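Local coordinates for PA14 domain-containing protein (Clostridium clariflavum, PDB 6QDI) that probably senses plant-biomass polysaccharides at the cell surface as the tandem, calcium-binding PA14 region of an RsgI-like anti-sigma factor, at residues S219-A224 / S240-A245. Sequence-based numbering, arbitrary orientation.
With CA (calcium ion), chain E.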
# COMPACT_ATOMS: atom_id res chain seq x y z
N SER A 219 12.03 -8.14 4.37
CA SER A 219 10.91 -9.09 4.18
C SER A 219 10.67 -9.18 2.68
O SER A 219 10.57 -8.17 2.03
CB SER A 219 9.68 -8.57 4.88
OG SER A 219 9.89 -8.41 6.25
N TYR A 220 10.60 -10.39 2.14
CA TYR A 220 10.63 -10.58 0.68
C TYR A 220 9.72 -11.71 0.25
O TYR A 220 9.53 -12.71 0.98
CB TYR A 220 12.09 -10.86 0.18
CG TYR A 220 12.75 -12.03 0.87
CD1 TYR A 220 13.45 -11.88 2.04
CD2 TYR A 220 12.65 -13.34 0.38
CE1 TYR A 220 13.99 -12.95 2.74
CE2 TYR A 220 13.23 -14.40 1.06
CZ TYR A 220 13.87 -14.22 2.24
OH TYR A 220 14.44 -15.25 2.97
N ASP A 221 9.24 -11.55 -0.98
CA ASP A 221 8.59 -12.63 -1.73
C ASP A 221 9.10 -12.39 -3.15
O ASP A 221 8.63 -11.44 -3.78
CB ASP A 221 7.07 -12.51 -1.68
CG ASP A 221 6.37 -13.48 -2.59
OD1 ASP A 221 7.07 -14.11 -3.46
OD2 ASP A 221 5.14 -13.62 -2.47
N ASP A 222 10.12 -13.12 -3.65
CA ASP A 222 10.61 -14.38 -3.16
C ASP A 222 12.11 -14.59 -3.14
O ASP A 222 12.55 -15.67 -2.78
CB ASP A 222 9.88 -15.57 -3.85
CG ASP A 222 9.99 -15.50 -5.32
OD1 ASP A 222 11.10 -15.82 -5.85
OD2 ASP A 222 9.02 -15.13 -6.02
N GLY A 223 12.89 -13.57 -3.47
CA GLY A 223 14.33 -13.63 -3.24
C GLY A 223 14.86 -12.23 -3.00
O GLY A 223 14.32 -11.25 -3.53
N ALA A 224 15.92 -12.14 -2.19
CA ALA A 224 16.53 -10.86 -1.88
C ALA A 224 17.92 -11.08 -1.39
O ALA A 224 18.25 -12.10 -0.78
CB ALA A 224 15.73 -10.08 -0.86
N SER A 240 13.57 -18.58 -2.82
CA SER A 240 12.31 -19.00 -3.48
C SER A 240 11.29 -19.24 -2.38
O SER A 240 10.76 -20.37 -2.25
CB SER A 240 12.58 -20.25 -4.35
OG SER A 240 11.47 -20.62 -5.17
N GLU A 241 11.05 -18.25 -1.55
CA GLU A 241 10.11 -18.37 -0.43
C GLU A 241 9.61 -16.97 -0.04
O GLU A 241 10.18 -15.93 -0.40
CB GLU A 241 10.84 -18.94 0.83
CG GLU A 241 11.99 -18.04 1.34
CD GLU A 241 12.72 -18.53 2.60
OE1 GLU A 241 12.28 -19.55 3.20
OE2 GLU A 241 13.73 -17.85 2.98
N ILE A 242 8.58 -16.95 0.78
CA ILE A 242 8.11 -15.72 1.43
C ILE A 242 8.66 -15.76 2.83
O ILE A 242 8.33 -16.66 3.58
CB ILE A 242 6.57 -15.66 1.49
CG1 ILE A 242 5.97 -15.84 0.08
CG2 ILE A 242 6.10 -14.34 2.14
CD1 ILE A 242 4.49 -16.14 0.05
N ASN A 243 9.54 -14.82 3.19
CA ASN A 243 10.18 -14.87 4.47
C ASN A 243 10.74 -13.52 4.76
O ASN A 243 10.54 -12.53 4.06
CB ASN A 243 11.24 -15.98 4.48
CG ASN A 243 11.32 -16.73 5.83
OD1 ASN A 243 11.14 -16.15 6.87
ND2 ASN A 243 11.61 -18.06 5.79
N THR A 244 11.33 -13.48 5.94
CA THR A 244 12.01 -12.31 6.40
C THR A 244 13.39 -12.79 6.84
O THR A 244 13.58 -13.94 7.27
CB THR A 244 11.26 -11.58 7.58
OG1 THR A 244 9.95 -11.09 7.22
CG2 THR A 244 12.04 -10.44 8.13
N ALA A 245 14.36 -11.90 6.73
CA ALA A 245 15.72 -12.13 7.21
C ALA A 245 16.19 -10.84 7.87
O ALA A 245 15.69 -9.75 7.58
CB ALA A 245 16.64 -12.50 6.06
CA CA E . 6.68 -14.71 -5.72
O HOH W 1 13.86 -16.52 -5.41
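Tyr220 and Asn243 form a hydrogen-bonded antiparallel pair between strands 212-220 and 242-252 in the second PA14 domain of this beta-sandwich protein, just before the first strand turns into the calcium site. Tyr220 N gives a nearly straight bond to Asn243 O (2.9 Å), and Asn243 N returns one to Tyr220 O. The buried Tyr220 ring makes the tight part of the contact. Chi1 of 55° sets CG between the backbone N and the carbonyl carbon; the ring runs beside the Asn243 side chain, pointing the same way, with Asn243 O over one face, offset toward the rim. Lys236, Ala239 and Ile273 also pack against this side chain. Its hydroxyl donates to Glu241 OE2 at 2.7 Å, coming from the anti side and somewhat out of the plane of a carboxylate turned 44° from the ring. On the same carboxylate, Glu241 OE1 receives Asn243 ND2 from above the plane (3.1 Å), so two donors hold the acid group beside the ring.

On the other face of the strand pair, Ser219 OG and Thr244 OG1 share a hydrogen bond of 2.9 Å. The looser, more solvent-facing side includes Ile242, an exposed residue whose CG1 only brushes Asp221 OD2 at 3.5 Å, and Ser240. Asp222 OD1 is hydrogen-bonded by Thr267, with a water beside it that is only weakly linked to Ser240 N. Around the corner, which contains a cis peptide bond before Asp222, Glu241 N bonds to Asp222 O, while Asp222 and Gly223 form a classic beta bulge opposite Arg265. The corner carries two consecutive acids that bind one calcium ion, whose shell also takes in Asn266, Gly268 and Ala270; Asp221 OD1 and Asp222 OD2 each bind the metal at 2.4 Å.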